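Local coordinates for extracellular solute-binding protein family 1 (Arthrobacter chlorophenolicus, PDB 4R2F), which binds the disaccharide laminaribiose and, as the extracellular solute-binding component, probably delivers it to a membrane sugar transporter, at residues 151-156 and 306-311; 291-296 and 371-376; 276-281 and 346-351. One frame throughout, in Å; residues are numbered along the deposited sequence.

Interaction 1. Residues 151-156 and 306-311. With BGC (beta-D-glucopyranose), chain B; BGC (beta-D-glucopyranose), chain C.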
loop_
_atom_site.group_PDB
_atom_site.type_symbol
_atom_site.label_atom_id
_atom_site.label_comp_id
_atom_site.label_asym_id
_atom_site.label_seq_id
_atom_site.Cartn_x
_atom_site.Cartn_y
_atom_site.Cartn_z
ATOM N N TRP A 151 9.315 -6.659 -4.419
ATOM C CA TRP A 151 8.769 -7.997 -4.107
ATOM C C TRP A 151 7.269 -8.131 -4.292
ATOM O O TRP A 151 6.756 -9.231 -4.457
ATOM C CB TRP A 151 9.229 -8.491 -2.713
ATOM C CG TRP A 151 8.492 -7.959 -1.514
ATOM C CD1 TRP A 151 8.617 -6.712 -0.950
ATOM C CD2 TRP A 151 7.526 -8.655 -0.719
ATOM N NE1 TRP A 151 7.769 -6.589 0.121
ATOM C CE2 TRP A 151 7.104 -7.770 0.301
ATOM C CE3 TRP A 151 6.989 -9.948 -0.751
ATOM C CZ2 TRP A 151 6.169 -8.139 1.272
ATOM C CZ3 TRP A 151 6.057 -10.299 0.191
ATOM C CH2 TRP A 151 5.660 -9.398 1.206
ATOM N N GLN A 152 6.555 -7.015 -4.260
ATOM C CA GLN A 152 5.141 -7.022 -4.542
ATOM C C GLN A 152 4.663 -5.616 -4.823
ATOM O O GLN A 152 5.371 -4.634 -4.544
ATOM C CB GLN A 152 4.313 -7.665 -3.401
ATOM C CG GLN A 152 4.649 -7.230 -1.978
ATOM C CD GLN A 152 3.697 -6.202 -1.380
ATOM O OE1 GLN A 152 3.232 -5.278 -2.056
ATOM N NE2 GLN A 152 3.422 -6.345 -0.100
ATOM N N LEU A 153 3.463 -5.557 -5.411
ATOM C CA LEU A 153 2.811 -4.339 -5.765
ATOM C C LEU A 153 1.491 -4.263 -5.046
ATOM O O LEU A 153 0.571 -5.024 -5.324
ATOM C CB LEU A 153 2.597 -4.253 -7.267
ATOM C CG LEU A 153 3.852 -4.200 -8.140
ATOM C CD1 LEU A 153 3.512 -4.583 -9.580
ATOM C CD2 LEU A 153 4.476 -2.827 -8.054
ATOM N N ASP A 154 1.385 -3.321 -4.125
ATOM C CA ASP A 154 0.207 -3.257 -3.265
ATOM C C ASP A 154 -0.698 -2.207 -3.862
ATOM O O ASP A 154 -0.468 -1.014 -3.711
ATOM C CB ASP A 154 0.624 -2.921 -1.839
ATOM C CG ASP A 154 -0.543 -2.919 -0.847
ATOM O OD1 ASP A 154 -1.637 -3.433 -1.154
ATOM O OD2 ASP A 154 -0.352 -2.364 0.249
ATOM N N ILE A 155 -1.722 -2.681 -4.546
ATOM C CA ILE A 155 -2.674 -1.870 -5.282
ATOM C C ILE A 155 -3.980 -1.712 -4.481
ATOM O O ILE A 155 -4.249 -2.507 -3.586
ATOM C CB ILE A 155 -2.951 -2.527 -6.667
ATOM C CG1 ILE A 155 -3.558 -1.524 -7.657
ATOM C CG2 ILE A 155 -3.816 -3.765 -6.537
ATOM C CD1 ILE A 155 -3.358 -1.909 -9.104
ATOM N N ARG A 156 -4.762 -0.690 -4.815
ATOM C CA ARG A 156 -5.923 -0.240 -4.033
ATOM C C ARG A 156 -7.226 -0.343 -4.830
ATOM O O ARG A 156 -7.720 0.648 -5.371
ATOM C CB ARG A 156 -5.707 1.202 -3.553
ATOM C CG ARG A 156 -4.628 1.317 -2.483
ATOM C CD ARG A 156 -5.167 0.918 -1.111
ATOM N NE ARG A 156 -4.087 0.714 -0.151
ATOM C CZ ARG A 156 -3.301 -0.351 -0.105
ATOM N NH1 ARG A 156 -3.521 -1.390 -0.895
ATOM N NH2 ARG A 156 -2.336 -0.416 0.799
ATOM N N ALA A 306 -5.633 4.601 -10.255
ATOM C CA ALA A 306 -5.517 3.662 -9.143
ATOM C C ALA A 306 -4.232 3.979 -8.399
ATOM O O ALA A 306 -3.263 4.446 -8.997
ATOM C CB ALA A 306 -5.482 2.218 -9.645
ATOM N N LEU A 307 -4.248 3.765 -7.092
ATOM C CA LEU A 307 -3.083 3.983 -6.232
ATOM C C LEU A 307 -2.336 2.659 -6.082
ATOM O O LEU A 307 -2.956 1.626 -5.836
ATOM C CB LEU A 307 -3.527 4.480 -4.879
ATOM C CG LEU A 307 -2.448 4.632 -3.816
ATOM C CD1 LEU A 307 -1.398 5.637 -4.295
ATOM C CD2 LEU A 307 -3.068 5.102 -2.522
ATOM N N ILE A 308 -1.014 2.702 -6.246
ATOM C CA ILE A 308 -0.153 1.531 -6.108
ATOM C C ILE A 308 1.132 1.862 -5.331
ATOM O O ILE A 308 1.654 2.980 -5.426
ATOM C CB ILE A 308 0.155 0.929 -7.497
ATOM C CG1 ILE A 308 0.542 -0.550 -7.395
ATOM C CG2 ILE A 308 1.235 1.726 -8.238
ATOM C CD1 ILE A 308 0.536 -1.226 -8.765
ATOM N N PHE A 309 1.601 0.877 -4.546
ATOM C CA PHE A 309 2.828 0.947 -3.743
ATOM C C PHE A 309 3.816 -0.098 -4.274
ATOM O O PHE A 309 3.511 -1.288 -4.305
ATOM C CB PHE A 309 2.566 0.701 -2.256
ATOM C CG PHE A 309 1.685 1.732 -1.645
ATOM C CD1 PHE A 309 0.308 1.609 -1.740
ATOM C CD2 PHE A 309 2.223 2.848 -1.023
ATOM C CE1 PHE A 309 -0.539 2.583 -1.210
ATOM C CE2 PHE A 309 1.387 3.826 -0.480
ATOM C CZ PHE A 309 0.006 3.689 -0.592
ATOM N N PRO A 310 5.004 0.355 -4.696
ATOM C CA PRO A 310 6.054 -0.528 -5.165
ATOM C C PRO A 310 6.871 -1.086 -4.019
ATOM O O PRO A 310 7.985 -0.628 -3.758
ATOM C CB PRO A 310 6.909 0.407 -6.018
ATOM C CG PRO A 310 6.813 1.715 -5.333
ATOM C CD PRO A 310 5.421 1.772 -4.742
ATOM N N ASN A 311 6.328 -2.068 -3.317
ATOM C CA ASN A 311 7.012 -2.571 -2.137
ATOM C C ASN A 311 8.243 -3.386 -2.452
ATOM O O ASN A 311 8.341 -4.035 -3.500
ATOM C CB ASN A 311 6.052 -3.364 -1.261
ATOM C CG ASN A 311 5.036 -2.466 -0.592
ATOM O OD1 ASN A 311 5.395 -1.430 -0.033
ATOM N ND2 ASN A 311 3.766 -2.838 -0.662
HETATM C C2 BGC B . 1.868 -0.053 1.693
HETATM C C3 BGC B . 3.282 0.487 1.913
HETATM C C4 BGC B . 3.223 1.783 2.708
HETATM C C5 BGC B . 2.456 1.566 4.006
HETATM C C6 BGC B . 2.263 2.875 4.784
HETATM C C1 BGC B . 1.289 -0.286 3.078
HETATM O O2 BGC B . 1.890 -1.260 0.940
HETATM O O3 BGC B . 3.931 0.710 0.661
HETATM O O4 BGC B . 4.540 2.191 3.059
HETATM O O5 BGC B . 1.176 0.986 3.736
HETATM O O6 BGC B . 1.463 3.833 4.057
HETATM C C2 BGC C . -1.331 -2.771 3.530
HETATM C C3 BGC C . -0.398 -1.670 4.059
HETATM C C4 BGC C . -1.105 -0.916 5.194
HETATM C C5 BGC C . -1.619 -1.914 6.265
HETATM C C6 BGC C . -2.273 -1.229 7.471
HETATM C C1 BGC C . -1.837 -3.640 4.695
HETATM O O1 BGC C . -2.775 -4.613 4.237
HETATM O O2 BGC C . -0.633 -3.559 2.550
HETATM O O3 BGC C . -0.002 -0.835 2.939
HETATM O O4 BGC C . -0.265 0.038 5.855
HETATM O O5 BGC C . -2.520 -2.782 5.634
HETATM O O6 BGC C . -3.314 -0.357 7.027
HETATM O O HOH W 1 -6.943 3.010 -6.362
#

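Interaction 2. Residues 291-296 and 371-376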
loop_
_atom_site.group_PDB
_atom_site.type_symbol
_atom_site.label_atom_id
_atom_site.label_comp_id
_atom_site.label_asym_id
_atom_site.label_seq_id
_atom_site.Cartn_x
_atom_site.Cartn_y
_atom_site.Cartn_z
ATOM N N ILE A 291 -18.455 -10.676 -1.879
ATOM C CA ILE A 291 -17.529 -9.531 -1.935
ATOM C C ILE A 291 -16.718 -9.613 -3.212
ATOM O O ILE A 291 -15.972 -10.578 -3.412
ATOM C CB ILE A 291 -16.546 -9.509 -0.756
ATOM C CG1 ILE A 291 -17.303 -9.345 0.569
ATOM C CG2 ILE A 291 -15.545 -8.377 -0.952
ATOM C CD1 ILE A 291 -16.439 -9.617 1.785
ATOM N N VAL A 292 -16.844 -8.577 -4.041
ATOM C CA VAL A 292 -16.365 -8.574 -5.419
ATOM C C VAL A 292 -15.658 -7.264 -5.788
ATOM O O VAL A 292 -16.006 -6.180 -5.288
ATOM C CB VAL A 292 -17.578 -8.794 -6.370
ATOM C CG1 VAL A 292 -17.211 -8.579 -7.828
ATOM C CG2 VAL A 292 -18.154 -10.189 -6.148
ATOM N N VAL A 293 -14.675 -7.361 -6.673
ATOM C CA VAL A 293 -13.971 -6.140 -7.168
ATOM C C VAL A 293 -14.901 -5.303 -8.023
ATOM O O VAL A 293 -15.603 -5.834 -8.888
ATOM C CB VAL A 293 -12.689 -6.510 -7.941
ATOM C CG1 VAL A 293 -12.060 -5.289 -8.608
ATOM C CG2 VAL A 293 -11.688 -7.144 -6.989
ATOM N N ALA A 294 -14.934 -4.002 -7.742
ATOM C CA ALA A 294 -15.716 -3.045 -8.535
ATOM C C ALA A 294 -14.804 -2.363 -9.559
ATOM O O ALA A 294 -13.598 -2.252 -9.343
ATOM C CB ALA A 294 -16.367 -2.000 -7.620
ATOM N N SER A 295 -15.378 -1.876 -10.657
ATOM C CA SER A 295 -14.569 -1.162 -11.657
ATOM C C SER A 295 -14.125 0.193 -11.119
ATOM O O SER A 295 -14.838 0.806 -10.323
ATOM C CB SER A 295 -15.354 -0.971 -12.957
ATOM O OG SER A 295 -15.584 -2.235 -13.588
ATOM N N PRO A 296 -12.946 0.674 -11.554
ATOM C CA PRO A 296 -12.537 2.027 -11.166
ATOM C C PRO A 296 -13.586 3.038 -11.602
ATOM O O PRO A 296 -14.335 2.790 -12.552
ATOM C CB PRO A 296 -11.218 2.257 -11.910
ATOM C CG PRO A 296 -10.817 0.953 -12.489
ATOM C CD PRO A 296 -11.998 0.030 -12.478
ATOM N N ASN A 371 -6.456 -6.128 -15.020
ATOM C CA ASN A 371 -6.936 -5.578 -16.272
ATOM C C ASN A 371 -7.449 -4.149 -16.176
ATOM O O ASN A 371 -7.337 -3.425 -17.125
ATOM C CB ASN A 371 -8.022 -6.466 -16.882
ATOM C CG ASN A 371 -7.472 -7.796 -17.388
ATOM O OD1 ASN A 371 -6.270 -8.001 -17.443
ATOM N ND2 ASN A 371 -8.361 -8.710 -17.722
ATOM N N GLU A 372 -8.015 -3.772 -15.035
ATOM C CA GLU A 372 -8.670 -2.478 -14.883
ATOM C C GLU A 372 -7.928 -1.532 -13.987
ATOM O O GLU A 372 -8.030 -0.341 -14.178
ATOM C CB GLU A 372 -10.103 -2.660 -14.370
ATOM C CG GLU A 372 -10.970 -3.502 -15.332
ATOM C CD GLU A 372 -12.452 -3.517 -14.995
ATOM O OE1 GLU A 372 -12.955 -2.589 -14.304
ATOM O OE2 GLU A 372 -13.139 -4.464 -15.457
ATOM N N TYR A 373 -7.187 -2.027 -13.004
ATOM C CA TYR A 373 -6.457 -1.106 -12.091
ATOM C C TYR A 373 -4.987 -0.924 -12.464
ATOM O O TYR A 373 -4.459 0.197 -12.459
ATOM C CB TYR A 373 -6.631 -1.563 -10.613
ATOM C CG TYR A 373 -8.019 -1.329 -10.078
ATOM C CD1 TYR A 373 -9.071 -2.223 -10.340
ATOM C CD2 TYR A 373 -8.300 -0.200 -9.311
ATOM C CE1 TYR A 373 -10.349 -2.003 -9.821
ATOM C CE2 TYR A 373 -9.570 0.046 -8.843
ATOM C CZ TYR A 373 -10.589 -0.866 -9.083
ATOM O OH TYR A 373 -11.823 -0.598 -8.589
ATOM N N VAL A 374 -4.297 -1.996 -12.820
ATOM C CA VAL A 374 -2.876 -1.860 -13.127
ATOM C C VAL A 374 -2.590 -0.804 -14.194
ATOM O O VAL A 374 -1.694 0.017 -14.011
ATOM C CB VAL A 374 -2.219 -3.215 -13.459
ATOM C CG1 VAL A 374 -0.812 -3.038 -14.050
ATOM C CG2 VAL A 374 -2.124 -4.023 -12.190
ATOM N N PRO A 375 -3.373 -0.793 -15.292
ATOM C CA PRO A 375 -3.046 0.157 -16.373
ATOM C C PRO A 375 -3.170 1.642 -16.026
ATOM O O PRO A 375 -2.590 2.475 -16.719
ATOM C CB PRO A 375 -4.053 -0.198 -17.474
ATOM C CG PRO A 375 -4.462 -1.607 -17.189
ATOM C CD PRO A 375 -4.439 -1.729 -15.692
ATOM N N ILE A 376 -3.923 1.970 -14.974
ATOM C CA ILE A 376 -4.129 3.368 -14.548
ATOM C C ILE A 376 -3.428 3.680 -13.231
ATOM O O ILE A 376 -3.663 4.730 -12.614
ATOM C CB ILE A 376 -5.621 3.693 -14.429
ATOM C CG1 ILE A 376 -6.329 2.682 -13.516
ATOM C CG2 ILE A 376 -6.272 3.717 -15.827
ATOM C CD1 ILE A 376 -7.687 3.158 -13.061
#

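Interaction 3. Residues 276-281 and 346-351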
loop_
_atom_site.group_PDB
_atom_site.type_symbol
_atom_site.label_atom_id
_atom_site.label_comp_id
_atom_site.label_asym_id
_atom_site.label_seq_id
_atom_site.Cartn_x
_atom_site.Cartn_y
_atom_site.Cartn_z
ATOM N N LEU A 276 -9.877 -0.987 -0.728
ATOM C CA LEU A 276 -9.022 -1.802 0.112
ATOM C C LEU A 276 -7.803 -2.358 -0.632
ATOM O O LEU A 276 -6.998 -1.610 -1.160
ATOM C CB LEU A 276 -9.827 -2.887 0.831
ATOM C CG LEU A 276 -9.243 -3.425 2.139
ATOM C CD1 LEU A 276 -8.506 -2.343 2.898
ATOM C CD2 LEU A 276 -10.297 -4.071 3.015
ATOM N N THR A 277 -7.688 -3.675 -0.667
ATOM C CA THR A 277 -6.521 -4.351 -1.197
ATOM C C THR A 277 -6.925 -5.505 -2.078
ATOM O O THR A 277 -8.077 -5.876 -2.136
ATOM C CB THR A 277 -5.644 -4.937 -0.081
ATOM O OG1 THR A 277 -6.311 -6.050 0.514
ATOM C CG2 THR A 277 -5.343 -3.902 0.970
ATOM N N LEU A 278 -5.958 -6.065 -2.779
ATOM C CA LEU A 278 -6.170 -7.328 -3.447
ATOM C C LEU A 278 -6.454 -8.397 -2.392
ATOM O O LEU A 278 -5.893 -8.362 -1.310
ATOM C CB LEU A 278 -4.935 -7.704 -4.250
ATOM C CG LEU A 278 -5.003 -9.018 -5.014
ATOM C CD1 LEU A 278 -4.109 -8.982 -6.231
ATOM C CD2 LEU A 278 -4.647 -10.186 -4.117
ATOM N N GLY A 279 -7.348 -9.325 -2.711
ATOM C CA GLY A 279 -7.642 -10.490 -1.852
ATOM C C GLY A 279 -8.503 -10.218 -0.646
ATOM O O GLY A 279 -8.397 -10.907 0.349
ATOM N N VAL A 280 -9.397 -9.244 -0.736
ATOM C CA VAL A 280 -10.228 -8.911 0.406
ATOM C C VAL A 280 -11.034 -10.094 0.990
ATOM O O VAL A 280 -11.054 -10.249 2.198
ATOM C CB VAL A 280 -11.187 -7.740 0.079
ATOM C CG1 VAL A 280 -12.294 -7.600 1.122
ATOM C CG2 VAL A 280 -10.423 -6.427 -0.052
ATOM N N PRO A 281 -11.708 -10.921 0.157
ATOM C CA PRO A 281 -12.482 -12.029 0.766
ATOM C C PRO A 281 -11.642 -12.931 1.679
ATOM O O PRO A 281 -12.058 -13.269 2.794
ATOM C CB PRO A 281 -12.995 -12.808 -0.453
ATOM C CG PRO A 281 -13.117 -11.790 -1.517
ATOM C CD PRO A 281 -11.959 -10.827 -1.291
ATOM N N ASN A 346 -2.036 -10.150 -0.005
ATOM C CA ASN A 346 -3.001 -9.096 -0.316
ATOM C C ASN A 346 -2.363 -8.047 -1.257
ATOM O O ASN A 346 -2.596 -6.841 -1.119
ATOM C CB ASN A 346 -3.475 -8.414 0.955
ATOM C CG ASN A 346 -4.434 -9.260 1.757
ATOM O OD1 ASN A 346 -4.832 -8.858 2.840
ATOM N ND2 ASN A 346 -4.803 -10.429 1.240
ATOM N N ALA A 347 -1.592 -8.539 -2.221
ATOM C CA ALA A 347 -0.873 -7.693 -3.172
ATOM C C ALA A 347 -0.601 -8.457 -4.451
ATOM O O ALA A 347 -0.716 -9.677 -4.481
ATOM C CB ALA A 347 0.435 -7.218 -2.564
ATOM N N LEU A 348 -0.247 -7.721 -5.499
ATOM C CA LEU A 348 0.139 -8.305 -6.772
ATOM C C LEU A 348 1.578 -8.782 -6.693
ATOM O O LEU A 348 2.373 -8.199 -5.976
ATOM C CB LEU A 348 -0.008 -7.271 -7.888
ATOM C CG LEU A 348 -1.430 -6.872 -8.268
ATOM C CD1 LEU A 348 -1.413 -5.582 -9.054
ATOM C CD2 LEU A 348 -2.115 -7.946 -9.075
ATOM N N PRO A 349 1.924 -9.850 -7.425
ATOM C CA PRO A 349 3.344 -10.230 -7.559
ATOM C C PRO A 349 4.115 -9.323 -8.508
ATOM O O PRO A 349 3.514 -8.561 -9.260
ATOM C CB PRO A 349 3.286 -11.657 -8.124
ATOM C CG PRO A 349 1.952 -11.772 -8.763
ATOM C CD PRO A 349 1.020 -10.817 -8.075
ATOM N N VAL A 350 5.443 -9.388 -8.443
ATOM C CA VAL A 350 6.297 -8.632 -9.368
ATOM C C VAL A 350 7.021 -9.564 -10.357
ATOM O O VAL A 350 7.878 -9.118 -11.139
ATOM C CB VAL A 350 7.348 -7.765 -8.638
ATOM C CG1 VAL A 350 6.653 -6.692 -7.799
ATOM C CG2 VAL A 350 8.302 -8.618 -7.803
ATOM N N PHE A 351 6.670 -10.840 -10.298
ATOM C CA PHE A 351 7.270 -11.869 -11.142
ATOM C C PHE A 351 6.232 -12.443 -12.085
ATOM O O PHE A 351 5.151 -12.839 -11.668
ATOM C CB PHE A 351 7.855 -12.988 -10.292
ATOM C CG PHE A 351 9.114 -12.600 -9.571
ATOM C CD1 PHE A 351 10.265 -12.270 -10.275
ATOM C CD2 PHE A 351 9.158 -12.575 -8.189
ATOM C CE1 PHE A 351 11.424 -11.911 -9.606
ATOM C CE2 PHE A 351 10.311 -12.212 -7.520
ATOM C CZ PHE A 351 11.446 -11.872 -8.231
HETATM O O HOH W 2 -3.129 -5.102 -2.954
#

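Interaction 1. Residues 151-156 and 306-311
Asp154 and Phe309 pair across two antiparallel strands and turn their side chains, with that of Asn311, to the face of the sheet where laminaribiose lies. OD2 of Asp154 accepts hydrogen bonds from O2 of both glucose units, each O2 to OD2 distance being 2.6 Å, so one carboxylate oxygen reads both sugars. Asn311 uses both ends of its amide on the chain B glucose: OD1 accepts from O3 at 2.7 Å, while ND2 donates to O2 at 2.9 Å. Phe309 offers a ring face to the same sugar, whose C2 stands 3.8 Å above the ring plane, offset toward the rim; a flat apolar surface suits the C-H groups of a pyranose.

A second shell holds these groups in place. Gln152 OE1 takes the other proton of Asn311 ND2 in a nearly straight bond (174°), with the two amides at right angles, which fixes which way round the Asn311 amide sits. Arg156 grips Asp154 end-on: NH1 meets OD1 and NH2 meets OD2, each pair at 2.8 Å. Placing CG of Asp154 anti to the backbone N (chi1 -176°) sets the carboxylate where OD2 meets both sugars while the arginine, itself beside the chain C glucose, grips it from above its plane. The guanidinium also has Phe309 over one face, and its NE is hydrogen-bonded to His207, which in turn hydrogen-bonds the sugar. Beneath, Asp154 N donates to Phe309 O at 2.9 Å, and Phe309 N returns a bond to Asp154 O. On the other face of the sheet, CD1 of Ile155 packs 4.0 Å from CD1 of Ile308.

Asp154 OD2 thus receives two sugar hydroxyls and an arginine N-H; the adjacent positive charge is likely to favour the ionised carboxylate, a strong acceptor suited to a neutral, hydroxyl-rich ligand.

Interaction 2. Residues 291-296 and 371-376
Pro296 is the bump of this contact, and the hollow that takes it is made by Glu372, Tyr373 and Ile376, in the last part of helix 364-373 and the turn after it. Its ring settles over the centre of one face of the tyrosine: CG lies 3.9 Å from the centroid of the Tyr373 ring and only 10° off the normal, a CH-pi contact. One wall of the hollow is the start of the Glu372 side chain, whose CB is 3.8 Å from Pro296 CD. The other is the tip of Ile376, with CD1 3.8 Å from Pro296 CB; its CG1 lies between the backbone N and the carbonyl carbon (chi1 54°), a turn that carries the methyl to the proline. A rigid, compact proline fits such a shallow cup without needing a long side chain.

The tyrosine is itself a bump from the helix side. Its ring passes Val293, whose CG1 is 3.9 Å from CE1, and its hydroxyl donates to Ala294 O over a short 2.5 Å; the hydroxyl stands above the carbonyl plane, while Ala294 O lies at the ring edge, near the ring's plane. At the more exposed margin, Ser295 OG gives its proton to the syn lone pair of Glu372 OE1, 2.7 Å away, so a small hydroxyl and a long, extended acid close that side. A phenylalanine in place of Tyr373 would probably still offer its face to Pro296 but would leave Ala294 O and Leu158 N without the hydroxyl that joins them.

Through that bond to Leu158 N, Tyr373 ties this part of the chain to strand 145-161, the sheet neighbour of strand 291-294. Lys368 and Asn365 of the same helix bond to the backbone of Val293, and the backbone of Ile376 is hydrogen-bonded to that of Ala306 on strand 306-316.

Interaction 3. Residues 276-281 and 346-351
Leu278 and Asn346 bring together two loops of the bacterial extracellular solute-binding protein (SBP) fold, one leading through the N-cap residue Gly279 into helix 280-284, the other leading into the short strand 348-349, which pairs with strand 145-161. The tight part is largely apolar. Leu278 sends its branch across that of Leu348 at about a right angle, CD1 of the first lying 3.6 Å from CD2 of the second, while helix 364-373 adds Ile369 against Leu278 and Val370 against Leu348. Branched leucines suit a site covered from several directions. Close as well is Asn346 CA, 3.1 Å from Leu278 O in a C-H...O contact.

The polar side is joined more loosely, although it too is buried. ND2 of Asn346 stands 3.5 Å from Leu278 O at a poor angle, and its hydrogen bond is made elsewhere. A water does part of the joining: it accepts from Leu278 N and lies 2.6 Å from Asn346 O, to which it may donate. Ala347 N is buried with no partner in the model.

Glycine suits the place of Gly279 twice over: its phi is positive (77°), and a beta carbon would probably crowd Asn346 ND2. Two residues earlier, Thr277 curls its hydroxyl toward its own chain, with OG1 donating to Leu278 O at 3.0 Å from above the carbonyl plane.

Overall arrangement
All three contacts meet around strand 145-161. Interaction 1 supplies four residues of the laminaribiose pocket, Asp154, Arg156, Phe309 and Asn311; interaction 3 lies closest to it, with centres about 8 Å apart, and joins it through a probable hydrogen bond from Leu348 N to Leu153 O (2.8 Å). The side chain of Thr277 in interaction 3 is also about 4 Å from a bound glucose. Interaction 2 sits behind the sheet, its centre about 13 Å from that of interaction 1, where Tyr373 CB packs 3.6 Å from Ile155 CD1, on the face away from the sugar. Interactions 2 and 3, with centres about 12 Å apart, touch through Val374 and Leu348.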